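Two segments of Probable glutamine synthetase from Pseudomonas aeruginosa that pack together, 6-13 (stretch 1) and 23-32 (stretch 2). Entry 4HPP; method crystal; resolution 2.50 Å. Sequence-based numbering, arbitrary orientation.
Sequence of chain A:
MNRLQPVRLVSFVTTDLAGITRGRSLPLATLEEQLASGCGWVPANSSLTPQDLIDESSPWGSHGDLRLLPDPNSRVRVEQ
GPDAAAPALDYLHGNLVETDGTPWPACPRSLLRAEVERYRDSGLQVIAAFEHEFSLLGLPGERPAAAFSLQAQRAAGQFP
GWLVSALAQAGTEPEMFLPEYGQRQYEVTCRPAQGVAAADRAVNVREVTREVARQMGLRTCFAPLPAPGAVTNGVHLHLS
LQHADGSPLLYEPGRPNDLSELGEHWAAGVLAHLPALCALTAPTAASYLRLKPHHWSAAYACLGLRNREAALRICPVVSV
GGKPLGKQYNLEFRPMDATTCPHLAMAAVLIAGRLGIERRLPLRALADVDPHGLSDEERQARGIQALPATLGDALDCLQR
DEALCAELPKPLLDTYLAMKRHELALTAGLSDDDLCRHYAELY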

# COMPACT_ATOMS: atom_id res chain seq x y z
N PRO A 6 26.79 0.31 6.43
CA PRO A 6 27.06 -1.13 6.61
C PRO A 6 28.48 -1.47 6.22
O PRO A 6 29.06 -0.83 5.33
CB PRO A 6 26.09 -1.78 5.62
CG PRO A 6 25.25 -0.69 5.04
CD PRO A 6 25.48 0.56 5.80
N VAL A 7 29.09 -2.42 6.89
CA VAL A 7 30.48 -2.73 6.56
C VAL A 7 30.51 -3.46 5.21
O VAL A 7 29.60 -4.22 4.90
CB VAL A 7 31.22 -3.42 7.77
CG1 VAL A 7 32.47 -4.17 7.38
CG2 VAL A 7 31.63 -2.39 8.83
N ARG A 8 31.50 -3.20 4.38
CA ARG A 8 31.64 -3.96 3.16
C ARG A 8 32.38 -5.22 3.56
O ARG A 8 33.49 -5.12 4.14
CB ARG A 8 32.43 -3.16 2.12
CG ARG A 8 32.84 -3.99 0.90
CD ARG A 8 33.59 -3.08 -0.05
NE ARG A 8 33.92 -3.64 -1.35
CZ ARG A 8 33.48 -3.13 -2.51
NH1 ARG A 8 32.67 -2.08 -2.52
NH2 ARG A 8 33.86 -3.67 -3.68
N LEU A 9 31.77 -6.38 3.26
CA LEU A 9 32.38 -7.70 3.49
C LEU A 9 33.06 -8.25 2.21
O LEU A 9 32.56 -8.10 1.10
CB LEU A 9 31.36 -8.67 4.06
CG LEU A 9 30.66 -8.04 5.31
CD1 LEU A 9 29.45 -8.86 5.79
CD2 LEU A 9 31.61 -7.79 6.51
N VAL A 10 34.23 -8.86 2.38
CA VAL A 10 34.86 -9.51 1.27
C VAL A 10 34.77 -11.01 1.50
O VAL A 10 35.09 -11.48 2.59
CB VAL A 10 36.35 -9.07 1.14
CG1 VAL A 10 37.00 -9.88 0.06
CG2 VAL A 10 36.40 -7.60 0.77
N SER A 11 34.31 -11.76 0.51
CA SER A 11 34.35 -13.21 0.62
C SER A 11 35.56 -13.87 -0.03
O SER A 11 36.02 -13.44 -1.06
CB SER A 11 33.07 -13.82 0.06
OG SER A 11 32.03 -13.84 1.02
N PHE A 12 36.10 -14.91 0.61
CA PHE A 12 36.97 -15.89 -0.03
C PHE A 12 36.08 -17.12 -0.39
O PHE A 12 35.40 -17.70 0.49
CB PHE A 12 38.11 -16.36 0.90
CG PHE A 12 39.01 -15.27 1.41
CD1 PHE A 12 39.14 -14.04 0.73
CD2 PHE A 12 39.76 -15.47 2.58
CE1 PHE A 12 39.98 -13.04 1.21
CE2 PHE A 12 40.63 -14.45 3.07
CZ PHE A 12 40.71 -13.24 2.39
N VAL A 13 36.09 -17.50 -1.67
CA VAL A 13 35.32 -18.62 -2.16
C VAL A 13 36.11 -19.77 -2.76
O VAL A 13 37.25 -19.61 -3.22
CB VAL A 13 34.29 -18.15 -3.19
CG1 VAL A 13 33.41 -17.09 -2.59
CG2 VAL A 13 34.95 -17.62 -4.45
N GLY A 23 32.14 -19.95 0.85
CA GLY A 23 33.25 -19.27 1.44
C GLY A 23 32.88 -18.60 2.73
O GLY A 23 31.87 -18.96 3.35
N ARG A 24 33.68 -17.59 3.09
CA ARG A 24 33.59 -16.92 4.38
C ARG A 24 33.97 -15.51 4.14
O ARG A 24 34.74 -15.24 3.23
CB ARG A 24 34.66 -17.48 5.31
CG ARG A 24 34.28 -18.80 5.91
CD ARG A 24 35.33 -19.29 6.86
NE ARG A 24 35.16 -20.72 7.05
CZ ARG A 24 35.86 -21.42 7.92
NH1 ARG A 24 36.78 -20.79 8.63
NH2 ARG A 24 35.67 -22.75 8.05
N SER A 25 33.49 -14.58 4.96
CA SER A 25 33.80 -13.20 4.63
C SER A 25 34.35 -12.43 5.81
O SER A 25 34.22 -12.86 6.98
CB SER A 25 32.57 -12.52 4.04
OG SER A 25 31.66 -12.18 5.07
N LEU A 26 34.98 -11.31 5.49
CA LEU A 26 35.66 -10.46 6.50
C LEU A 26 35.46 -8.98 6.18
O LEU A 26 35.10 -8.64 5.06
CB LEU A 26 37.13 -10.73 6.52
CG LEU A 26 37.76 -10.87 5.13
CD1 LEU A 26 39.03 -10.01 4.97
CD2 LEU A 26 38.10 -12.33 4.96
N PRO A 27 35.64 -8.11 7.17
CA PRO A 27 35.48 -6.68 6.83
C PRO A 27 36.58 -6.24 5.86
O PRO A 27 37.73 -6.71 5.99
CB PRO A 27 35.62 -5.96 8.19
CG PRO A 27 35.30 -7.03 9.20
CD PRO A 27 35.86 -8.30 8.62
N LEU A 28 36.19 -5.40 4.89
CA LEU A 28 37.16 -4.84 3.92
C LEU A 28 38.48 -4.37 4.58
O LEU A 28 39.56 -4.73 4.14
CB LEU A 28 36.53 -3.71 3.08
CG LEU A 28 37.40 -2.99 2.02
CD1 LEU A 28 37.52 -3.79 0.70
CD2 LEU A 28 36.89 -1.55 1.83
N ALA A 29 38.38 -3.64 5.69
CA ALA A 29 39.60 -3.11 6.32
C ALA A 29 40.63 -4.16 6.59
O ALA A 29 41.79 -3.82 6.80
CB ALA A 29 39.29 -2.38 7.62
N THR A 30 40.20 -5.43 6.63
CA THR A 30 41.09 -6.50 7.09
C THR A 30 41.67 -7.26 5.90
O THR A 30 42.52 -8.16 6.05
CB THR A 30 40.39 -7.53 8.02
OG1 THR A 30 39.26 -8.10 7.34
CG2 THR A 30 39.93 -6.90 9.34
N LEU A 31 41.22 -6.89 4.71
CA LEU A 31 41.53 -7.71 3.55
C LEU A 31 43.03 -7.95 3.44
O LEU A 31 43.43 -9.10 3.40
CB LEU A 31 40.92 -7.17 2.24
CG LEU A 31 41.30 -8.13 1.09
CD1 LEU A 31 40.62 -9.50 1.28
CD2 LEU A 31 40.81 -7.52 -0.22
N GLU A 32 43.84 -6.88 3.43
CA GLU A 32 45.33 -6.97 3.39
C GLU A 32 45.92 -7.95 4.41
O GLU A 32 46.73 -8.80 4.05
CB GLU A 32 45.99 -5.59 3.61
CG GLU A 32 45.85 -4.58 2.48
CD GLU A 32 44.90 -3.43 2.79
OE1 GLU A 32 43.74 -3.69 3.22
OE2 GLU A 32 45.31 -2.25 2.57

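Residues 9-13 and 23-27 lie side by side as antiparallel strands, their directions 148° apart, and the contact is built chiefly round Val10 and Phe12. Both belong to hydrogen-bonded pairs. Val10 N donates to Leu26 O at 2.8 Å, and Leu26 N returns a bond to Val10 O at 2.9 Å. Two residues on, Phe12 N reaches Arg24 O at 3.0 Å, and Arg24 N donates back to Phe12 O at 3.1 Å. Beyond the last bridge, Leu28 N donates to Arg8 O at 2.8 Å, so the pairing outlasts Pro27, whose ring nitrogen has no hydrogen to give. Pro27 fits its place because it sits in a non-hydrogen-bonded pair with Leu9, where no amide need point across.

Val10, Phe12, Arg24 and Leu26 send their side chains to the same face of the sheet. Val10, branched at CB, suits an extended backbone and offers two methyl groups: CG1 lies 3.8 Å from Leu31 CD1, and CG2 lies 4.0 Å from Leu28 CD1. Phe12 covers nearly as much surface. Leu26 CD2 sits over one face of its ring, 4.0 Å from the centroid, in a CH-pi contact that sets a methyl against the pi cloud. Leu31 CD1 approaches the ring edge, 3.6 Å from Phe12 CE1. Leucine suits both positions, since its flexible branched end can reach toward the aromatic ring; Leu31 does so from a helix, and its CD1 touches Val10 as well.

Ser11 and Ser25 share the other face, where the CA atoms of this non-hydrogen-bonded pair are just 4.0 Å apart. Small side chains fit so close an approach: Ser11 OG lies 3.3 Å from Ser25 CB, while Ser25 OG finds its hydrogen bond elsewhere in the structure.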